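Fibrillarin-like rRNA/tRNA 2'-O-methyltransferase (Aeropyrum pernix, PDB 4DF3) probably methylates ribose 2'-hydroxyls in rRNA and tRNA at guide-RNA-specified sites, using S-adenosylmethionine as the methyl donor. Local coordinates at residues A[72-77]-A[177-182]; A[82-87]-A[149-154]; A[104-109]-A[143-148]. The protein carries 2 engineered substitutions. All coordinates share one frame; numbering follows the deposited sequence.

Contact 1 of 3, residues A[72-77]-A[177-182]; sequences ELPVKE and YMLMAI
Pro74 lies over one face of the Tyr177 ring, the two side chains crossing obliquely. The contact is a CH-pi one: Pro74 CB sits 3.8 Å from the centroid of the Tyr177 ring and 20° off its normal. It is displaced toward the rim at the root of the ring, with Pro74 CB 3.6 Å from Tyr177 CG. Tyr177 CG stands between the backbone N and the carbonyl carbon (chi1 54°), a crowded position that sets this atom against the proline. Farther out, the backbone of the loop takes over, and Pro74 O comes within 3.2 Å of Tyr177 CE2. The segment 177-182 belongs to an interior strand of the Rossmann-like mixed sheet, whereas 72-77 is the loop leading from helix 61-67 into strand 80-84, so this pair seats a connecting loop on one face of the sheet. Leu179, two residues along the strand, also points toward the loop, and its CD1 touches Pro74 CG at 4.0 Å. Tyr228 of the neighbouring strand 224-229 packs against both Pro74 and Leu179. At the far end of the ring, Tyr177 OH passes 3.4 Å from Val75 CA, while Val75 CG2 lies 3.7 Å from Tyr177 OH. That hydroxyl is hydrogen-bonded to Asp79 OD2, which also accepts the backbone N-H of Lys76.

Contact 2 of 3, residues A[82-87]-A[149-154]; sequences LYLGIA and DGLYAD. With SAM (S-adenosylmethionine), chain C.
The amino N of S-adenosylmethionine is gripped by groups from both segments: Tyr83 and Gly85 on one side of the pairing, Asp154 on the other. It donates to Gly85 O over 3.1 Å, and its hydrogen bond to Tyr83 OH, modelled at 2.5 Å, is very short, so that its exact length is doubtful. A weak third bond joins this N to Asp154 OD1, 3.4 Å away; that carboxylate oxygen has a stronger partner in Lys61, with which it forms a salt bridge. The cofactor N lies in the plane of the Tyr83 ring, at its edge. Tyr83 CG is anti to the backbone N (chi1 -167°), and its side chain runs beside that of Tyr152, pointing the same way. The two rings neither stack nor meet edge to face: their planes are 52° apart, and Tyr152 CD2 sits over one face of Tyr83, 3.5 Å from Tyr83 CZ. Ile86 CB lies over the opposite face, toward the rim. A phenylalanine in place of Tyr83 has no hydroxyl, and the cofactor's amino group would probably lose one of its partners and be held less firmly. The amino group is bound at the carboxyl ends of parallel strands 80-84 and 148-153, where class I Rossmann-fold methyltransferases bind their cofactor. Alternating backbone bonds join the strands, from Leu82 N to Gly150 O up to Asp154 N, which donates to Leu84 O at 2.9 Å. After Leu84 the first strand ends and the chain turns at Gly85, where a CB would run into Asp154 O. On the sheet face away from the tyrosines, Leu84 CD1 meets Leu151 CD2 at 4.2 Å, and Leu84 CB lies 4.3 Å from Ala153 CB.

Contact 3 of 3, residues A[104-109]-A[143-148]; sequences RIYGVE and HLVEGV. With SAM (S-adenosylmethionine), chain C.
Tyr106 and Glu146 make the polar core of this contact, their side chains crossing at about a right angle. The Tyr106 hydroxyl donates a hydrogen bond to Glu146, with OH 2.7 Å from OE2. Glu146 OE2 lies in the plane of the ring, at its edge, yet the hydroxyl meets the carboxylate from above, 43° out of its plane; ring and carboxylate planes stand 83° apart. Tyr106 OH is itself an acceptor, for Arg104 NH1 at 3.3 Å, in the guanidinium plane. Of the charges, Arg104 NH1 and Glu146 OE2 form only a long ion pair of 4.0 Å, with no N-H aimed at the oxygen. The stronger mate of Glu146 is Arg80, which bridges to the same OE2, and two arginines near this carboxylate would probably favour its ionised form. The apolar part is the body of the ring. Val145 CG1 lies over one face, and Val145 CG2 is 4.1 Å from Tyr106 CD1, while Val148 CG1 approaches Tyr106 CD2 at 4.1 Å. The main chain takes part too: Leu144 O comes within 3.2 Å of Tyr106 CE1. At the other end of the strand, Glu109 binds the cofactor ribose through both oxygens: OE1 accepts from O3' at 2.7 Å, OE2 from O2' at 2.6 Å. An acidic residue closing the second parallel strand and holding both ribose hydroxyls is a hallmark of class I Rossmann-fold methyltransferases.

In the fold
The chain first builds a small antiparallel sheet, then passes through helix 61-67 to the mixed sheet. Residues 72-77 follow and meet strand 176-183, about a hundred residues later, so contact 1 closes the longest loop. Within it, contact 2 joins strand 80-84 to strand 148-153, and inside that again contact 3 links strand 104-109 to the loop 143-148; the three nest without crossing. Backbone bonds tie contact 2 to both neighbours: Tyr83 and Gly85 pair with strand 104-109, while Leu151 and Ala153 pair with strand 176-183. Contacts 1 and 3 do not touch. Contacts 2 and 3 both reach S-adenosylmethionine.

Contact 1 of 3, residues A[72-77]-A[177-182]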
loop_
_atom_site.group_PDB
_atom_site.type_symbol
_atom_site.label_atom_id
_atom_site.label_comp_id
_atom_site.label_asym_id
_atom_site.label_seq_id
_atom_site.Cartn_x
_atom_site.Cartn_y
_atom_site.Cartn_z
ATOM N N GLU A 72 -7.429 -7.599 7.982
ATOM C CA GLU A 72 -8.160 -6.280 8.073
ATOM C C GLU A 72 -7.388 -5.355 7.166
ATOM O O GLU A 72 -6.226 -5.691 6.804
ATOM C CB GLU A 72 -8.191 -5.719 9.504
ATOM C CG GLU A 72 -6.886 -5.458 10.171
ATOM C CD GLU A 72 -6.860 -5.816 11.638
ATOM O OE1 GLU A 72 -7.853 -6.338 12.202
ATOM O OE2 GLU A 72 -5.792 -5.641 12.225
ATOM N N LEU A 73 -8.064 -4.280 6.755
ATOM C CA LEU A 73 -7.403 -3.190 6.059
ATOM C C LEU A 73 -7.089 -2.086 7.070
ATOM O O LEU A 73 -7.960 -1.368 7.454
ATOM C CB LEU A 73 -8.301 -2.624 4.972
ATOM C CG LEU A 73 -7.805 -1.380 4.217
ATOM C CD1 LEU A 73 -6.430 -1.688 3.653
ATOM C CD2 LEU A 73 -8.776 -0.934 3.144
ATOM N N PRO A 74 -5.791 -1.916 7.436
ATOM C CA PRO A 74 -5.526 -0.924 8.467
ATOM C C PRO A 74 -5.488 0.503 7.971
ATOM O O PRO A 74 -5.437 1.392 8.816
ATOM C CB PRO A 74 -4.118 -1.297 8.977
ATOM C CG PRO A 74 -3.492 -2.112 8.016
ATOM C CD PRO A 74 -4.603 -2.740 7.102
ATOM N N VAL A 75 -5.482 0.703 6.642
ATOM C CA VAL A 75 -5.439 2.047 6.053
ATOM C C VAL A 75 -6.879 2.623 6.182
ATOM O O VAL A 75 -7.843 2.040 5.650
ATOM C CB VAL A 75 -5.057 2.024 4.513
ATOM C CG1 VAL A 75 -5.167 3.460 3.871
ATOM C CG2 VAL A 75 -3.636 1.469 4.274
ATOM N N LYS A 76 -6.993 3.757 6.886
ATOM C CA LYS A 76 -8.279 4.398 7.230
ATOM C C LYS A 76 -8.382 5.857 6.791
ATOM O O LYS A 76 -7.379 6.581 6.711
ATOM C CB LYS A 76 -8.476 4.482 8.748
ATOM C CG LYS A 76 -8.473 3.136 9.501
ATOM C CD LYS A 76 -9.860 2.510 9.424
ATOM C CE LYS A 76 -9.832 1.065 9.906
ATOM N NZ LYS A 76 -11.164 0.413 9.488
ATOM N N GLU A 77 -9.639 6.282 6.591
ATOM C CA GLU A 77 -9.908 7.692 6.348
ATOM C C GLU A 77 -9.133 8.598 7.311
ATOM O O GLU A 77 -9.129 8.386 8.540
ATOM C CB GLU A 77 -11.411 7.955 6.473
ATOM C CG GLU A 77 -11.751 9.417 6.182
ATOM C CD GLU A 77 -13.221 9.712 6.514
ATOM O OE1 GLU A 77 -13.872 8.871 7.184
ATOM O OE2 GLU A 77 -13.699 10.792 6.106
ATOM N N TYR A 177 0.407 0.915 12.339
ATOM C CA TYR A 177 0.570 -0.325 11.593
ATOM C C TYR A 177 1.767 -0.284 10.654
ATOM O O TYR A 177 2.190 0.776 10.199
ATOM C CB TYR A 177 -0.687 -0.581 10.782
ATOM C CG TYR A 177 -1.173 0.514 9.840
ATOM C CD1 TYR A 177 -0.716 0.582 8.511
ATOM C CD2 TYR A 177 -2.101 1.544 10.304
ATOM C CE1 TYR A 177 -1.170 1.545 7.630
ATOM C CE2 TYR A 177 -2.556 2.535 9.405
ATOM C CZ TYR A 177 -2.067 2.545 8.083
ATOM O OH TYR A 177 -2.528 3.498 7.183
ATOM N N MET A 178 2.300 -1.456 10.344
ATOM C CA MET A 178 3.436 -1.559 9.421
ATOM C C MET A 178 3.089 -2.650 8.453
ATOM O O MET A 178 2.762 -3.799 8.865
ATOM C CB MET A 178 4.702 -1.985 10.243
ATOM C CG MET A 178 6.070 -1.893 9.509
ATOM S SD MET A 178 6.208 -3.097 8.183
ATOM C CE MET A 178 6.139 -4.583 9.099
ATOM N N LEU A 179 3.035 -2.302 7.164
ATOM C CA LEU A 179 2.815 -3.296 6.125
ATOM C C LEU A 179 4.082 -3.317 5.303
ATOM O O LEU A 179 4.573 -2.277 4.832
ATOM C CB LEU A 179 1.648 -2.867 5.235
ATOM C CG LEU A 179 0.261 -2.987 5.902
ATOM C CD1 LEU A 179 -0.746 -2.083 5.096
ATOM C CD2 LEU A 179 -0.213 -4.481 5.915
ATOM N N MET A 180 4.615 -4.515 5.142
ATOM C CA MET A 180 5.926 -4.697 4.409
ATOM C C MET A 180 5.791 -5.820 3.331
ATOM O O MET A 180 5.403 -6.948 3.639
ATOM C CB MET A 180 7.130 -4.993 5.340
ATOM C CG MET A 180 8.453 -4.919 4.539
ATOM S SD MET A 180 9.849 -5.255 5.659
ATOM C CE MET A 180 9.983 -7.015 5.719
ATOM N N ALA A 181 5.981 -5.461 2.073
ATOM C CA ALA A 181 6.103 -6.474 1.016
ATOM C C ALA A 181 7.499 -7.096 1.088
ATOM O O ALA A 181 8.514 -6.403 0.965
ATOM C CB ALA A 181 5.915 -5.811 -0.351
ATOM N N ILE A 182 7.547 -8.413 1.227
ATOM C CA ILE A 182 8.792 -9.152 1.367
ATOM C C ILE A 182 8.900 -10.204 0.232
ATOM O O ILE A 182 7.893 -10.852 -0.096
ATOM C CB ILE A 182 8.835 -9.864 2.781
ATOM C CG1 ILE A 182 10.207 -10.513 3.005
ATOM C CG2 ILE A 182 7.722 -10.842 3.006
ATOM C CD1 ILE A 182 10.357 -11.041 4.491
#

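Contact 2 of 3, residues A[82-87]-A[149-154]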
loop_
_atom_site.group_PDB
_atom_site.type_symbol
_atom_site.label_atom_id
_atom_site.label_comp_id
_atom_site.label_asym_id
_atom_site.label_seq_id
_atom_site.Cartn_x
_atom_site.Cartn_y
_atom_site.Cartn_z
ATOM N N LEU A 82 3.503 6.819 6.062
ATOM C CA LEU A 82 4.819 6.940 5.491
ATOM C C LEU A 82 4.962 5.751 4.524
ATOM O O LEU A 82 4.913 4.589 4.922
ATOM C CB LEU A 82 5.901 6.844 6.570
ATOM C CG LEU A 82 7.368 6.737 6.075
ATOM C CD1 LEU A 82 7.680 7.941 5.169
ATOM C CD2 LEU A 82 8.309 6.749 7.340
ATOM N N TYR A 83 5.192 6.072 3.264
ATOM C CA TYR A 83 5.258 5.042 2.211
ATOM C C TYR A 83 6.679 4.977 1.635
ATOM O O TYR A 83 7.116 5.940 0.961
ATOM C CB TYR A 83 4.254 5.402 1.122
ATOM C CG TYR A 83 3.960 4.287 0.117
ATOM C CD1 TYR A 83 2.677 4.073 -0.316
ATOM C CD2 TYR A 83 4.986 3.508 -0.442
ATOM C CE1 TYR A 83 2.420 3.139 -1.309
ATOM C CE2 TYR A 83 4.729 2.493 -1.416
ATOM C CZ TYR A 83 3.444 2.358 -1.848
ATOM O OH TYR A 83 3.143 1.426 -2.813
ATOM N N LEU A 84 7.369 3.874 1.941
ATOM C CA LEU A 84 8.760 3.694 1.531
ATOM C C LEU A 84 8.737 2.966 0.203
ATOM O O LEU A 84 8.261 1.809 0.132
ATOM C CB LEU A 84 9.604 2.957 2.574
ATOM C CG LEU A 84 9.683 3.608 3.983
ATOM C CD1 LEU A 84 10.593 2.796 4.884
ATOM C CD2 LEU A 84 10.050 5.075 3.958
ATOM N N GLY A 85 9.195 3.645 -0.855
ATOM C CA GLY A 85 9.249 2.974 -2.168
ATOM C C GLY A 85 7.991 3.212 -2.993
ATOM O O GLY A 85 7.470 2.259 -3.617
ATOM N N ILE A 86 7.526 4.454 -3.044
ATOM C CA ILE A 86 6.203 4.783 -3.562
ATOM C C ILE A 86 6.192 4.556 -5.105
ATOM O O ILE A 86 5.116 4.373 -5.674
ATOM C CB ILE A 86 5.691 6.212 -3.100
ATOM C CG1 ILE A 86 4.328 6.542 -3.751
ATOM C CG2 ILE A 86 6.646 7.349 -3.535
ATOM C CD1 ILE A 86 3.743 7.900 -3.358
ATOM N N ALA A 87 7.385 4.622 -5.730
ATOM C CA ALA A 87 7.482 4.458 -7.197
ATOM C C ALA A 87 6.592 5.499 -7.936
ATOM O O ALA A 87 6.579 6.677 -7.583
ATOM C CB ALA A 87 7.081 2.984 -7.556
ATOM N N ASP A 149 0.396 7.358 11.138
ATOM C CA ASP A 149 -0.476 6.297 11.626
ATOM C C ASP A 149 -0.040 4.935 11.131
ATOM O O ASP A 149 -0.341 3.903 11.777
ATOM C CB ASP A 149 -1.866 6.560 11.175
ATOM C CG ASP A 149 -2.409 7.856 11.779
ATOM O OD1 ASP A 149 -2.641 7.841 12.975
ATOM O OD2 ASP A 149 -2.531 8.851 11.073
ATOM N N GLY A 150 0.641 4.915 9.980
ATOM C CA GLY A 150 1.043 3.634 9.368
ATOM C C GLY A 150 2.313 3.829 8.518
ATOM O O GLY A 150 2.648 4.968 8.092
ATOM N N LEU A 151 2.975 2.731 8.290
ATOM C CA LEU A 151 4.236 2.695 7.507
ATOM C C LEU A 151 4.051 1.539 6.539
ATOM O O LEU A 151 3.781 0.437 6.917
ATOM C CB LEU A 151 5.430 2.480 8.432
ATOM C CG LEU A 151 6.807 2.555 7.771
ATOM C CD1 LEU A 151 7.835 2.510 8.913
ATOM C CD2 LEU A 151 7.092 1.464 6.759
ATOM N N TYR A 152 4.161 1.847 5.233
ATOM C CA TYR A 152 4.017 0.861 4.222
ATOM C C TYR A 152 5.360 0.821 3.465
ATOM O O TYR A 152 5.881 1.875 3.053
ATOM C CB TYR A 152 2.919 1.331 3.247
ATOM C CG TYR A 152 2.634 0.281 2.161
ATOM C CD1 TYR A 152 1.648 -0.693 2.341
ATOM C CD2 TYR A 152 3.372 0.290 0.938
ATOM C CE1 TYR A 152 1.403 -1.648 1.312
ATOM C CE2 TYR A 152 3.125 -0.685 -0.106
ATOM C CZ TYR A 152 2.133 -1.651 0.149
ATOM O OH TYR A 152 1.842 -2.557 -0.840
ATOM N N ALA A 153 5.903 -0.382 3.276
ATOM C CA ALA A 153 7.283 -0.496 2.739
ATOM C C ALA A 153 7.286 -1.477 1.605
ATOM O O ALA A 153 6.891 -2.623 1.784
ATOM C CB ALA A 153 8.284 -0.909 3.831
ATOM N N ASP A 154 7.762 -1.027 0.450
ATOM C CA ASP A 154 7.965 -1.899 -0.695
ATOM C C ASP A 154 9.153 -1.379 -1.495
ATOM O O ASP A 154 8.964 -0.863 -2.579
ATOM C CB ASP A 154 6.700 -1.926 -1.568
ATOM C CG ASP A 154 6.782 -2.971 -2.716
ATOM O OD1 ASP A 154 5.901 -2.929 -3.607
ATOM O OD2 ASP A 154 7.755 -3.781 -2.763
HETATM N N SAM C . 5.075 0.329 -3.951
HETATM C CA SAM C . 4.952 0.482 -5.430
HETATM C C SAM C . 3.518 0.095 -5.800
HETATM O O SAM C . 2.899 -0.770 -5.146
HETATM O OXT SAM C . 2.970 0.648 -6.749
HETATM C CB SAM C . 5.948 -0.437 -6.218
HETATM C CG SAM C . 7.320 -0.163 -5.626
HETATM S SD SAM C . 8.742 -0.636 -6.650
HETATM C CE SAM C . 8.581 -2.385 -6.207
HETATM C "C5'" SAM C . 10.137 -0.181 -5.557
HETATM C "C4'" SAM C . 10.547 1.291 -5.664
HETATM O "O4'" SAM C . 11.373 1.714 -4.580
HETATM C "C3'" SAM C . 11.328 1.696 -6.906
HETATM O "O3'" SAM C . 10.546 2.728 -7.517
HETATM C "C2'" SAM C . 12.736 2.096 -6.437
HETATM O "O2'" SAM C . 13.266 3.171 -7.180
HETATM C "C1'" SAM C . 12.485 2.526 -4.999
HETATM N N9 SAM C . 13.588 2.245 -4.060
HETATM C C8 SAM C . 14.475 1.163 -3.993
HETATM N N7 SAM C . 15.333 1.371 -2.920
HETATM C C5 SAM C . 15.017 2.535 -2.334
HETATM C C6 SAM C . 15.535 3.187 -1.226
HETATM N N6 SAM C . 16.605 2.726 -0.471
HETATM N N1 SAM C . 14.858 4.367 -0.948
HETATM C C2 SAM C . 13.795 4.956 -1.608
HETATM N N3 SAM C . 13.297 4.277 -2.706
HETATM C C4 SAM C . 13.929 3.121 -3.045
#

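Contact 3 of 3, residues A[104-109]-A[143-148]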
loop_
_atom_site.group_PDB
_atom_site.type_symbol
_atom_site.label_atom_id
_atom_site.label_comp_id
_atom_site.label_asym_id
_atom_site.label_seq_id
_atom_site.Cartn_x
_atom_site.Cartn_y
_atom_site.Cartn_z
ATOM N N ARG A 104 -2.657 12.006 4.552
ATOM C CA ARG A 104 -1.473 12.298 3.774
ATOM C C ARG A 104 -0.720 11.001 3.523
ATOM O O ARG A 104 -0.571 10.142 4.412
ATOM C CB ARG A 104 -0.532 13.226 4.514
ATOM C CG ARG A 104 -1.060 14.577 4.771
ATOM C CD ARG A 104 0.090 15.528 5.064
ATOM N NE ARG A 104 -0.458 16.872 5.026
ATOM C CZ ARG A 104 0.131 17.953 5.523
ATOM N NH1 ARG A 104 1.334 17.868 6.086
ATOM N NH2 ARG A 104 -0.481 19.127 5.408
ATOM N N ILE A 105 -0.174 10.879 2.333
ATOM C CA ILE A 105 0.880 9.867 2.122
ATOM C C ILE A 105 2.199 10.559 1.862
ATOM O O ILE A 105 2.331 11.349 0.869
ATOM C CB ILE A 105 0.610 9.091 0.873
ATOM C CG1 ILE A 105 -0.653 8.327 1.021
ATOM C CG2 ILE A 105 1.758 8.070 0.601
ATOM C CD1 ILE A 105 -1.113 7.857 -0.177
ATOM N N TYR A 106 3.175 10.284 2.718
ATOM C CA TYR A 106 4.496 10.814 2.505
ATOM C C TYR A 106 5.219 9.750 1.723
ATOM O O TYR A 106 5.465 8.621 2.246
ATOM C CB TYR A 106 5.197 11.064 3.832
ATOM C CG TYR A 106 4.553 12.146 4.648
ATOM C CD1 TYR A 106 4.942 13.514 4.472
ATOM C CD2 TYR A 106 3.674 11.810 5.685
ATOM C CE1 TYR A 106 4.380 14.519 5.294
ATOM C CE2 TYR A 106 3.100 12.808 6.470
ATOM C CZ TYR A 106 3.473 14.157 6.257
ATOM O OH TYR A 106 2.936 15.175 7.056
ATOM N N GLY A 107 5.503 10.061 0.458
ATOM C CA GLY A 107 6.001 9.017 -0.442
ATOM C C GLY A 107 7.467 9.157 -0.709
ATOM O O GLY A 107 7.870 10.025 -1.455
ATOM N N VAL A 108 8.255 8.258 -0.137
ATOM C CA VAL A 108 9.717 8.255 -0.315
ATOM C C VAL A 108 10.119 7.402 -1.505
ATOM O O VAL A 108 9.771 6.242 -1.599
ATOM C CB VAL A 108 10.411 7.754 0.984
ATOM C CG1 VAL A 108 11.993 7.685 0.828
ATOM C CG2 VAL A 108 9.965 8.555 2.186
ATOM N N GLU A 109 10.947 7.958 -2.377
ATOM C CA GLU A 109 11.364 7.308 -3.615
ATOM C C GLU A 109 12.706 7.920 -3.947
ATOM O O GLU A 109 12.823 9.189 -3.909
ATOM C CB GLU A 109 10.365 7.649 -4.751
ATOM C CG GLU A 109 10.813 7.260 -6.172
ATOM C CD GLU A 109 11.180 5.808 -6.270
ATOM O OE1 GLU A 109 10.354 4.886 -5.913
ATOM O OE2 GLU A 109 12.357 5.562 -6.632
ATOM N N HIS A 143 12.650 16.272 8.775
ATOM C CA HIS A 143 12.010 17.572 8.858
ATOM C C HIS A 143 10.768 17.671 7.953
ATOM O O HIS A 143 10.014 18.645 7.986
ATOM C CB HIS A 143 13.015 18.668 8.447
ATOM C CG HIS A 143 13.483 18.578 7.037
ATOM N ND1 HIS A 143 14.240 17.531 6.560
ATOM C CD2 HIS A 143 13.361 19.457 6.006
ATOM C CE1 HIS A 143 14.559 17.754 5.294
ATOM N NE2 HIS A 143 14.051 18.924 4.932
ATOM N N LEU A 144 10.574 16.661 7.134
ATOM C CA LEU A 144 9.493 16.697 6.137
ATOM C C LEU A 144 8.337 15.731 6.487
ATOM O O LEU A 144 7.272 15.737 5.849
ATOM C CB LEU A 144 10.064 16.399 4.748
ATOM C CG LEU A 144 11.127 17.362 4.194
ATOM C CD1 LEU A 144 11.693 16.731 2.959
ATOM C CD2 LEU A 144 10.498 18.721 3.862
ATOM N N VAL A 145 8.549 14.916 7.505
ATOM C CA VAL A 145 7.608 13.836 7.829
ATOM C C VAL A 145 7.228 13.905 9.273
ATOM O O VAL A 145 8.082 13.745 10.158
ATOM C CB VAL A 145 8.166 12.420 7.547
ATOM C CG1 VAL A 145 7.122 11.329 7.950
ATOM C CG2 VAL A 145 8.494 12.261 6.076
ATOM N N GLU A 146 5.940 14.130 9.519
ATOM C CA GLU A 146 5.373 14.119 10.861
ATOM C C GLU A 146 5.145 12.685 11.347
ATOM O O GLU A 146 5.456 11.721 10.622
ATOM C CB GLU A 146 3.997 14.863 10.837
ATOM C CG GLU A 146 2.846 14.146 10.026
ATOM C CD GLU A 146 1.588 15.002 9.946
ATOM O OE1 GLU A 146 1.238 15.696 10.942
ATOM O OE2 GLU A 146 0.966 15.029 8.874
ATOM N N GLY A 147 4.628 12.538 12.566
ATOM C CA GLY A 147 4.140 11.268 13.098
ATOM C C GLY A 147 3.157 10.623 12.116
ATOM O O GLY A 147 2.223 11.275 11.584
ATOM N N VAL A 148 3.316 9.330 11.892
ATOM C CA VAL A 148 2.394 8.669 10.988
ATOM C C VAL A 148 1.589 7.576 11.658
ATOM O O VAL A 148 2.071 6.936 12.578
ATOM C CB VAL A 148 3.155 8.086 9.783
ATOM C CG1 VAL A 148 3.706 9.291 8.920
ATOM C CG2 VAL A 148 4.287 7.155 10.223
HETATM N N SAM C . 5.075 0.329 -3.951
HETATM C CA SAM C . 4.952 0.482 -5.430
HETATM C C SAM C . 3.518 0.095 -5.800
HETATM O O SAM C . 2.899 -0.770 -5.146
HETATM O OXT SAM C . 2.970 0.648 -6.749
HETATM C CB SAM C . 5.948 -0.437 -6.218
HETATM C CG SAM C . 7.320 -0.163 -5.626
HETATM S SD SAM C . 8.742 -0.636 -6.650
HETATM C CE SAM C . 8.581 -2.385 -6.207
HETATM C "C5'" SAM C . 10.137 -0.181 -5.557
HETATM C "C4'" SAM C . 10.547 1.291 -5.664
HETATM O "O4'" SAM C . 11.373 1.714 -4.580
HETATM C "C3'" SAM C . 11.328 1.696 -6.906
HETATM O "O3'" SAM C . 10.546 2.728 -7.517
HETATM C "C2'" SAM C . 12.736 2.096 -6.437
HETATM O "O2'" SAM C . 13.266 3.171 -7.180
HETATM C "C1'" SAM C . 12.485 2.526 -4.999
HETATM N N9 SAM C . 13.588 2.245 -4.060
HETATM C C8 SAM C . 14.475 1.163 -3.993
HETATM N N7 SAM C . 15.333 1.371 -2.920
HETATM C C5 SAM C . 15.017 2.535 -2.334
HETATM C C6 SAM C . 15.535 3.187 -1.226
HETATM N N6 SAM C . 16.605 2.726 -0.471
HETATM N N1 SAM C . 14.858 4.367 -0.948
HETATM C C2 SAM C . 13.795 4.956 -1.608
HETATM N N3 SAM C . 13.297 4.277 -2.706
HETATM C C4 SAM C . 13.929 3.121 -3.045
#